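Local coordinates for protein type I modular polyketide synthase (Streptomyces albus subsp. albus, PDB 6IYT) that probably loads an extender unit, likely ethylmalonyl from its coenzyme A thioester, during salinomycin assembly, as an acyltransferase domain of a modular polyketide synthase, at residues A[59-64]-A[461-466]; A[88-93]-A[112-117]; A[282-287]-A[375-380]. All blocks are in the same frame, centred on the assembly; numbering follows the deposited sequence.

Contact 1 (A[59-64]-A[461-466]); sequences RARLGR and LPTYAF
Arg61 reaches from its helix to the C-terminal end of the modelled chain and presents the edge of its guanidinium to Thr463 O, which lies close to the guanidinium plane. Arg61 NH2 donates to Thr463 O over 2.9 Å, in a nearly straight bond of 165°. The donor stands well above the carbonyl plane of Thr463. A bend at the third torsion (chi3 62°) turns the arginine end so that NE faces a water lying in the guanidinium plane; this water accepts from Arg61 NE and donates a hydrogen bond to Thr463 O. The oxygen is thus gripped twice, once directly and once through the water, which should limit rotation of the guanidinium. Ala465 CA sits over one face of that group, 4.1 Å above its plane and offset toward the rim. Phe466 CB comes within 4.1 Å of Arg61 NH1, while the Phe466 ring leads away, its plane 51° from the guanidinium. Thr463 OG1 donates to Ala465 O at 2.8 Å, a local bond that ties together the backbone beside the guanidinium.

The other half of the contact is apolar. Pro462 lays its ring across the flank of the helix, with Pro462 CD 4.2 Å from Leu62 CD2. Leu62 also packs on Leu81 and Trp45, and Pro462 O accepts from Arg85. The arrangement fits the KS–AT linker of modular polyketide synthases, where the segment following the acyltransferase folds back over the linker helices.

Contact 2 (A[88-93]-A[112-117]); sequences FEHRAV and AGVSSV
Strands 90-93 and 112-114 run antiparallel, 160° between their directions, with Arg91 and Gly113 forming the hydrogen-bonded pair between the non-hydrogen-bonded pairs His90–Val114 and Ala92–Ala112. Arg91 N gives to Gly113 O and Gly113 N returns to Arg91 O, both over 2.9 Å. Beyond the strand end, Ser115 N continues the ladder to Glu89 O at 2.8 Å, almost straight at 171°.

His90 and Val114 lie side by side on one face of the sheet, pointing the same way. Val114 CG2 approaches His90 ND1 to 3.6 Å, while CG1 lies over one face of the imidazole, offset toward its rim. The same CG1 meets the extended Glu89 chain, with Glu89 CG at 3.6 Å, so this valine fills the angle between two polar side chains. Farther along this face, the methyls of Ala92 and Ala112 pack together.

Arg91 occupies the other face. Its chain is extended from CG to NE, and Arg91 NE donates to Phe88 O over 2.8 Å, in the guanidinium plane. Two of its N–H groups are taken by carbonyl oxygens, Phe88 O and Trp439 O, while Ser115 CB covers the centre of one guanidinium face, 4.0 Å above it; the Trp439 ring adds a cation-pi contact. Glu89 and His90 form a classic beta bulge opposite Ala49. The pairing adds 111-114 as an outer strand to the three-stranded antiparallel sheet, beyond 90-96 and 43-49, as in the KS–AT linker domain of polyketide synthases.

Contact 3 (A[282-287]-A[375-380]); sequences NGPRSV and SFEPVV
Glu377 reaches the Asn282–Pro284 backbone because its chain is stretched throughout, chi1 173° and extended beyond CG, while the neighbouring Phe376, with CG opposite its own backbone N (chi1 179°), turns its ring edge toward Asn282. The carboxylate stacks flat over the face of the Gly283–Pro284 peptide, the two planes nearly parallel. Glu377 OE1 lies over Gly283 O at 3.4 Å, two acceptors that are not hydrogen-bonded. Glu377 CD is 3.6 Å above Gly283 C, and Glu377 OE2 is 3.5 Å from Pro284 N. Closer to the helix, Glu377 CB rests at 3.9 Å from Gly283 N.

Asn282 O lies in the plane of the Phe376 ring, at its edge, 3.7 Å from Phe376 CD2. The amide of Asn282 and the ring stand nearly perpendicular, 85° apart, and Asn282 OD1 approaches Phe376 CB at 3.8 Å. Within the helix, Val380 CG2 sits over one ring face, offset toward the rim. The bulged turn of the hairpin sets this surface: Ser286 O accepts from both Asn282 N and Gly283 N.

No hydrogen bond joins the two segments themselves, although the backbone of Glu377 pairs with that of neighbouring Asn281. Asn282 O is buried with no polar partner in the model, and the slightly positive C–H edge of Phe376 may offer it partial compensation. The negative end of Glu377 is paired instead with Arg381, just beyond the segment and one helical turn on; this pairing probably helps the carboxylate remain charged beside a backbone carbonyl.

In the fold
Contacts 1 and 2 adjoin at one end of the chain, their centres 18 Å apart. They meet directly where Tyr464 stacks edge-to-face on Phe88, with Tyr464 CE1 3.6 Å from Phe88 CE2, so the C-terminal tail packs on the loop leading into strand 90-96, consistent with one linker domain. Contact 3 belongs to the acyltransferase body: its centre is 28 Å from that of contact 2 and 46 Å from that of contact 1. It is also the one near the probable active site. Asn282 touches His212, and Phe376 lies close to, without touching, the Gly211–Ser213–Gly215 turn, which is consistent with the nucleophile elbow of acyltransferases.

Contact 1 (A[59-64]-A[461-466])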
loop_
_atom_site.group_PDB
_atom_site.type_symbol
_atom_site.label_atom_id
_atom_site.label_comp_id
_atom_site.label_asym_id
_atom_site.label_seq_id
_atom_site.Cartn_x
_atom_site.Cartn_y
_atom_site.Cartn_z
ATOM N N ARG A 59 -24.623 20.183 3.178
ATOM C CA ARG A 59 -24.281 20.297 1.760
ATOM C C ARG A 59 -25.157 21.329 1.062
ATOM O O ARG A 59 -24.667 22.125 0.264
ATOM C CB ARG A 59 -24.399 18.948 1.065
ATOM C CG ARG A 59 -23.305 17.989 1.471
ATOM C CD ARG A 59 -23.676 16.551 1.182
ATOM N NE ARG A 59 -24.212 16.407 -0.143
ATOM C CZ ARG A 59 -25.151 15.538 -0.479
ATOM N NH1 ARG A 59 -25.628 14.679 0.416
ATOM N NH2 ARG A 59 -25.579 15.496 -1.733
ATOM N N ALA A 60 -26.444 21.339 1.390
ATOM C CA ALA A 60 -27.380 22.305 0.806
ATOM C C ALA A 60 -27.112 23.726 1.260
ATOM O O ALA A 60 -27.192 24.671 0.452
ATOM C CB ALA A 60 -28.814 21.912 1.144
ATOM N N ARG A 61 -26.764 23.897 2.533
ATOM C CA ARG A 61 -26.496 25.245 3.083
ATOM C C ARG A 61 -25.183 25.830 2.506
ATOM O O ARG A 61 -25.110 27.033 2.149
ATOM C CB ARG A 61 -26.432 25.191 4.608
ATOM C CG ARG A 61 -27.801 24.964 5.255
ATOM C CD ARG A 61 -27.681 24.603 6.717
ATOM N NE ARG A 61 -27.066 25.681 7.477
ATOM C CZ ARG A 61 -27.703 26.777 7.854
ATOM N NH1 ARG A 61 -29.028 26.845 7.723
ATOM N NH2 ARG A 61 -27.045 27.735 8.504
ATOM N N LEU A 62 -24.177 24.975 2.370
ATOM C CA LEU A 62 -22.929 25.367 1.670
ATOM C C LEU A 62 -23.177 25.775 0.199
ATOM O O LEU A 62 -22.636 26.780 -0.281
ATOM C CB LEU A 62 -21.925 24.217 1.740
ATOM C CG LEU A 62 -20.507 24.535 2.119
ATOM C CD1 LEU A 62 -19.558 23.515 1.506
ATOM C CD2 LEU A 62 -20.075 25.963 1.815
ATOM N N GLY A 63 -23.958 24.976 -0.515
ATOM C CA GLY A 63 -24.311 25.263 -1.896
ATOM C C GLY A 63 -24.942 26.639 -2.038
ATOM O O GLY A 63 -24.584 27.414 -2.906
ATOM N N ARG A 64 -25.860 26.958 -1.140
ATOM C CA ARG A 64 -26.510 28.238 -1.166
ATOM C C ARG A 64 -25.558 29.341 -0.845
ATOM O O ARG A 64 -25.603 30.400 -1.458
ATOM C CB ARG A 64 -27.649 28.251 -0.151
ATOM C CG ARG A 64 -28.878 27.591 -0.659
ATOM C CD ARG A 64 -30.038 27.862 0.287
ATOM N NE ARG A 64 -31.195 27.151 -0.139
ATOM C CZ ARG A 64 -32.404 27.318 0.376
ATOM N NH1 ARG A 64 -32.595 28.155 1.399
ATOM N NH2 ARG A 64 -33.407 26.671 -0.148
ATOM N N LEU A 461 -18.120 31.193 6.389
ATOM C CA LEU A 461 -18.854 30.005 5.986
ATOM C C LEU A 461 -20.200 30.034 6.684
ATOM O O LEU A 461 -20.330 30.625 7.755
ATOM C CB LEU A 461 -18.106 28.741 6.409
ATOM C CG LEU A 461 -16.767 28.415 5.749
ATOM C CD1 LEU A 461 -16.055 27.318 6.525
ATOM C CD2 LEU A 461 -16.976 28.003 4.300
ATOM N N PRO A 462 -21.213 29.396 6.087
ATOM C CA PRO A 462 -22.473 29.435 6.825
ATOM C C PRO A 462 -22.323 28.908 8.231
ATOM O O PRO A 462 -21.504 28.032 8.488
ATOM C CB PRO A 462 -23.421 28.548 5.997
ATOM C CG PRO A 462 -22.591 27.908 4.945
ATOM C CD PRO A 462 -21.160 28.293 5.125
ATOM N N THR A 463 -23.105 29.435 9.156
ATOM C CA THR A 463 -23.074 28.888 10.497
ATOM C C THR A 463 -23.607 27.470 10.402
ATOM O O THR A 463 -24.377 27.142 9.479
ATOM C CB THR A 463 -23.935 29.696 11.479
ATOM O OG1 THR A 463 -25.239 29.844 10.943
ATOM C CG2 THR A 463 -23.325 31.071 11.732
ATOM N N TYR A 464 -23.155 26.606 11.287
ATOM C CA TYR A 464 -23.579 25.207 11.211
ATOM C C TYR A 464 -25.120 25.075 11.293
ATOM O O TYR A 464 -25.741 24.345 10.493
ATOM C CB TYR A 464 -22.899 24.381 12.278
ATOM C CG TYR A 464 -23.229 22.903 12.217
ATOM C CD1 TYR A 464 -22.491 22.022 11.401
ATOM C CD2 TYR A 464 -24.247 22.376 12.993
ATOM C CE1 TYR A 464 -22.789 20.672 11.355
ATOM C CE2 TYR A 464 -24.603 21.031 12.896
ATOM C CZ TYR A 464 -23.845 20.182 12.107
ATOM O OH TYR A 464 -24.167 18.868 12.053
ATOM N N ALA A 465 -25.746 25.863 12.169
ATOM C CA ALA A 465 -27.228 25.975 12.175
ATOM C C ALA A 465 -27.627 27.447 12.209
ATOM O O ALA A 465 -26.829 28.294 12.610
ATOM C CB ALA A 465 -27.818 25.224 13.366
ATOM N N PHE A 466 -28.818 27.765 11.694
ATOM C CA PHE A 466 -29.198 29.168 11.457
ATOM C C PHE A 466 -29.301 29.936 12.783
ATOM O O PHE A 466 -29.672 29.363 13.816
ATOM C CB PHE A 466 -30.531 29.249 10.700
ATOM C CG PHE A 466 -31.739 29.151 11.592
ATOM C CD1 PHE A 466 -32.288 30.293 12.172
ATOM C CD2 PHE A 466 -32.290 27.918 11.900
ATOM C CE1 PHE A 466 -33.366 30.200 13.041
ATOM C CE2 PHE A 466 -33.374 27.821 12.767
ATOM C CZ PHE A 466 -33.889 28.960 13.362
HETATM O O HOH W 1 -24.218 25.040 7.455
#

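Contact 2 (A[88-93]-A[112-117])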
loop_
_atom_site.group_PDB
_atom_site.type_symbol
_atom_site.label_atom_id
_atom_site.label_comp_id
_atom_site.label_asym_id
_atom_site.label_seq_id
_atom_site.Cartn_x
_atom_site.Cartn_y
_atom_site.Cartn_z
ATOM N N PHE A 88 -17.921 15.852 12.696
ATOM C CA PHE A 88 -18.958 14.990 13.218
ATOM C C PHE A 88 -19.007 13.641 12.459
ATOM O O PHE A 88 -18.186 13.382 11.551
ATOM C CB PHE A 88 -20.299 15.698 13.124
ATOM C CG PHE A 88 -20.368 16.960 13.932
ATOM C CD1 PHE A 88 -20.014 16.957 15.271
ATOM C CD2 PHE A 88 -20.787 18.151 13.360
ATOM C CE1 PHE A 88 -19.984 18.145 15.996
ATOM C CE2 PHE A 88 -20.842 19.321 14.103
ATOM C CZ PHE A 88 -20.433 19.316 15.425
ATOM N N GLU A 89 -19.957 12.789 12.845
ATOM C CA GLU A 89 -19.951 11.363 12.483
ATOM C C GLU A 89 -20.191 11.072 10.984
ATOM O O GLU A 89 -19.572 10.151 10.418
ATOM C CB GLU A 89 -20.987 10.609 13.359
ATOM C CG GLU A 89 -21.127 9.110 13.082
ATOM C CD GLU A 89 -22.128 8.395 14.033
ATOM O OE1 GLU A 89 -23.041 9.049 14.567
ATOM O OE2 GLU A 89 -22.041 7.162 14.178
ATOM N N HIS A 90 -21.137 11.773 10.365
ATOM C CA HIS A 90 -21.491 11.534 8.968
ATOM C C HIS A 90 -20.697 12.511 8.103
ATOM O O HIS A 90 -20.757 13.747 8.318
ATOM C CB HIS A 90 -22.990 11.759 8.742
ATOM C CG HIS A 90 -23.863 10.740 9.412
ATOM N ND1 HIS A 90 -24.555 9.784 8.703
ATOM C CD2 HIS A 90 -24.036 10.438 10.720
ATOM C CE1 HIS A 90 -25.183 8.982 9.551
ATOM N NE2 HIS A 90 -24.874 9.350 10.778
ATOM N N ARG A 91 -19.985 11.979 7.115
ATOM C CA ARG A 91 -18.917 12.742 6.480
ATOM C C ARG A 91 -18.957 12.610 4.984
ATOM O O ARG A 91 -19.323 11.581 4.459
ATOM C CB ARG A 91 -17.562 12.260 7.020
ATOM C CG ARG A 91 -17.363 12.538 8.500
ATOM C CD ARG A 91 -16.045 11.975 8.990
ATOM N NE ARG A 91 -15.907 12.196 10.401
ATOM C CZ ARG A 91 -14.803 12.016 11.117
ATOM N NH1 ARG A 91 -13.718 11.470 10.583
ATOM N NH2 ARG A 91 -14.853 12.212 12.457
ATOM N N ALA A 92 -18.591 13.682 4.295
ATOM C CA ALA A 92 -18.408 13.642 2.864
ATOM C C ALA A 92 -17.245 14.501 2.451
ATOM O O ALA A 92 -16.927 15.505 3.117
ATOM C CB ALA A 92 -19.665 14.088 2.145
ATOM N N VAL A 93 -16.686 14.186 1.284
ATOM C CA VAL A 93 -15.670 15.005 0.681
ATOM C C VAL A 93 -15.995 15.225 -0.790
ATOM O O VAL A 93 -16.283 14.282 -1.529
ATOM C CB VAL A 93 -14.306 14.366 0.813
ATOM C CG1 VAL A 93 -13.244 15.222 0.160
ATOM C CG2 VAL A 93 -13.997 14.066 2.288
ATOM N N ALA A 112 -18.276 9.498 0.569
ATOM C CA ALA A 112 -19.112 9.714 1.740
ATOM C C ALA A 112 -19.072 8.507 2.613
ATOM O O ALA A 112 -18.917 7.365 2.128
ATOM C CB ALA A 112 -20.539 10.036 1.344
ATOM N N GLY A 113 -19.197 8.718 3.903
ATOM C CA GLY A 113 -19.171 7.607 4.826
ATOM C C GLY A 113 -19.549 7.994 6.239
ATOM O O GLY A 113 -19.886 9.139 6.518
ATOM N N VAL A 114 -19.530 7.018 7.134
ATOM C CA VAL A 114 -19.878 7.263 8.521
ATOM C C VAL A 114 -18.725 6.795 9.399
ATOM O O VAL A 114 -18.157 5.730 9.164
ATOM C CB VAL A 114 -21.179 6.509 8.907
ATOM C CG1 VAL A 114 -21.491 6.717 10.369
ATOM C CG2 VAL A 114 -22.345 6.973 8.038
ATOM N N SER A 115 -18.313 7.639 10.330
ATOM C CA SER A 115 -17.165 7.346 11.183
ATOM C C SER A 115 -17.429 6.093 12.014
ATOM O O SER A 115 -18.536 5.928 12.583
ATOM C CB SER A 115 -16.845 8.533 12.071
ATOM O OG SER A 115 -15.687 8.298 12.822
ATOM N N SER A 116 -16.496 5.140 11.946
ATOM C CA SER A 116 -16.691 3.820 12.562
ATOM C C SER A 116 -15.442 3.245 13.229
ATOM O O SER A 116 -15.573 2.413 14.108
ATOM C CB SER A 116 -17.218 2.820 11.549
ATOM O OG SER A 116 -16.259 2.575 10.532
ATOM N N VAL A 117 -14.237 3.553 12.716
ATOM C CA VAL A 117 -12.995 2.987 13.323
ATOM C C VAL A 117 -12.638 3.629 14.653
ATOM O O VAL A 117 -12.949 4.785 14.901
ATOM C CB VAL A 117 -11.781 3.098 12.392
ATOM C CG1 VAL A 117 -12.067 2.407 11.087
ATOM C CG2 VAL A 117 -11.390 4.550 12.183
#

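Contact 3 (A[282-287]-A[375-380])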
loop_
_atom_site.group_PDB
_atom_site.type_symbol
_atom_site.label_atom_id
_atom_site.label_comp_id
_atom_site.label_asym_id
_atom_site.label_seq_id
_atom_site.Cartn_x
_atom_site.Cartn_y
_atom_site.Cartn_z
ATOM N N ASN A 282 -3.479 -15.372 2.062
ATOM C CA ASN A 282 -3.792 -13.956 2.119
ATOM C C ASN A 282 -5.160 -13.666 2.683
ATOM O O ASN A 282 -5.437 -12.534 3.146
ATOM C CB ASN A 282 -3.691 -13.341 0.750
ATOM C CG ASN A 282 -2.268 -13.154 0.311
ATOM O OD1 ASN A 282 -1.332 -13.423 1.079
ATOM N ND2 ASN A 282 -2.089 -12.889 -0.978
ATOM N N GLY A 283 -6.049 -14.637 2.562
ATOM C CA GLY A 283 -7.354 -14.567 3.213
ATOM C C GLY A 283 -8.056 -15.895 3.096
ATOM O O GLY A 283 -7.501 -16.838 2.504
ATOM N N PRO A 284 -9.310 -15.977 3.602
ATOM C CA PRO A 284 -9.947 -17.300 3.707
ATOM C C PRO A 284 -10.173 -17.915 2.341
ATOM O O PRO A 284 -10.216 -19.156 2.210
ATOM C CB PRO A 284 -11.298 -17.008 4.375
ATOM C CG PRO A 284 -11.228 -15.625 4.894
ATOM C CD PRO A 284 -9.946 -14.976 4.465
ATOM N N ARG A 285 -10.194 -17.068 1.305
ATOM C CA ARG A 285 -10.437 -17.533 -0.039
ATOM C C ARG A 285 -9.450 -16.929 -1.007
ATOM O O ARG A 285 -9.728 -16.790 -2.183
ATOM C CB ARG A 285 -11.869 -17.206 -0.470
ATOM C CG ARG A 285 -12.919 -17.876 0.403
ATOM C CD ARG A 285 -13.966 -18.590 -0.433
ATOM N NE ARG A 285 -15.222 -18.734 0.292
ATOM C CZ ARG A 285 -15.426 -19.594 1.290
ATOM N NH1 ARG A 285 -16.594 -19.606 1.921
ATOM N NH2 ARG A 285 -14.478 -20.449 1.644
ATOM N N SER A 286 -8.239 -16.710 -0.530
ATOM C CA SER A 286 -7.236 -16.075 -1.331
ATOM C C SER A 286 -5.850 -16.621 -0.959
ATOM O O SER A 286 -5.366 -16.375 0.143
ATOM C CB SER A 286 -7.284 -14.566 -1.080
ATOM O OG SER A 286 -6.172 -13.964 -1.672
ATOM N N VAL A 287 -5.213 -17.322 -1.889
ATOM C CA VAL A 287 -3.850 -17.881 -1.663
ATOM C C VAL A 287 -2.981 -17.638 -2.878
ATOM O O VAL A 287 -3.457 -17.097 -3.884
ATOM C CB VAL A 287 -3.856 -19.410 -1.354
ATOM C CG1 VAL A 287 -4.785 -19.729 -0.183
ATOM C CG2 VAL A 287 -4.234 -20.214 -2.594
ATOM N N SER A 375 2.494 -16.120 5.781
ATOM C CA SER A 375 1.348 -16.314 6.638
ATOM C C SER A 375 0.638 -15.003 6.889
ATOM O O SER A 375 0.672 -14.485 7.981
ATOM C CB SER A 375 1.781 -16.927 7.965
ATOM O OG SER A 375 2.343 -18.182 7.751
ATOM N N PHE A 376 0.005 -14.443 5.873
ATOM C CA PHE A 376 -0.526 -13.084 6.030
ATOM C C PHE A 376 -1.916 -13.110 6.742
ATOM O O PHE A 376 -2.124 -12.387 7.719
ATOM C CB PHE A 376 -0.601 -12.383 4.658
ATOM C CG PHE A 376 -1.159 -10.987 4.711
ATOM C CD1 PHE A 376 -0.385 -9.935 5.191
ATOM C CD2 PHE A 376 -2.448 -10.734 4.330
ATOM C CE1 PHE A 376 -0.895 -8.639 5.213
ATOM C CE2 PHE A 376 -2.970 -9.447 4.353
ATOM C CZ PHE A 376 -2.182 -8.401 4.798
ATOM N N GLU A 377 -2.798 -14.024 6.312
ATOM C CA GLU A 377 -4.126 -14.175 6.917
ATOM C C GLU A 377 -4.115 -14.367 8.458
ATOM O O GLU A 377 -4.784 -13.636 9.156
ATOM C CB GLU A 377 -4.911 -15.308 6.236
ATOM C CG GLU A 377 -6.229 -15.626 6.917
ATOM C CD GLU A 377 -6.885 -16.880 6.340
ATOM O OE1 GLU A 377 -6.232 -17.575 5.545
ATOM O OE2 GLU A 377 -8.051 -17.156 6.671
ATOM N N PRO A 378 -3.229 -15.244 8.990
ATOM C CA PRO A 378 -3.180 -15.390 10.453
ATOM C C PRO A 378 -2.661 -14.125 11.172
ATOM O O PRO A 378 -3.064 -13.823 12.294
ATOM C CB PRO A 378 -2.226 -16.560 10.673
ATOM C CG PRO A 378 -2.022 -17.204 9.348
ATOM C CD PRO A 378 -2.441 -16.272 8.281
ATOM N N VAL A 379 -1.800 -13.384 10.516
ATOM C CA VAL A 379 -1.302 -12.161 11.091
ATOM C C VAL A 379 -2.386 -11.063 11.074
ATOM O O VAL A 379 -2.546 -10.340 12.050
ATOM C CB VAL A 379 -0.022 -11.699 10.370
ATOM C CG1 VAL A 379 0.362 -10.299 10.818
ATOM C CG2 VAL A 379 1.107 -12.690 10.647
ATOM N N VAL A 380 -3.203 -11.016 10.030
ATOM C CA VAL A 380 -4.336 -10.109 10.023
ATOM C C VAL A 380 -5.271 -10.418 11.217
ATOM O O VAL A 380 -5.736 -9.518 11.894
ATOM C CB VAL A 380 -5.126 -10.204 8.719
ATOM C CG1 VAL A 380 -6.386 -9.349 8.782
ATOM C CG2 VAL A 380 -4.256 -9.757 7.567
#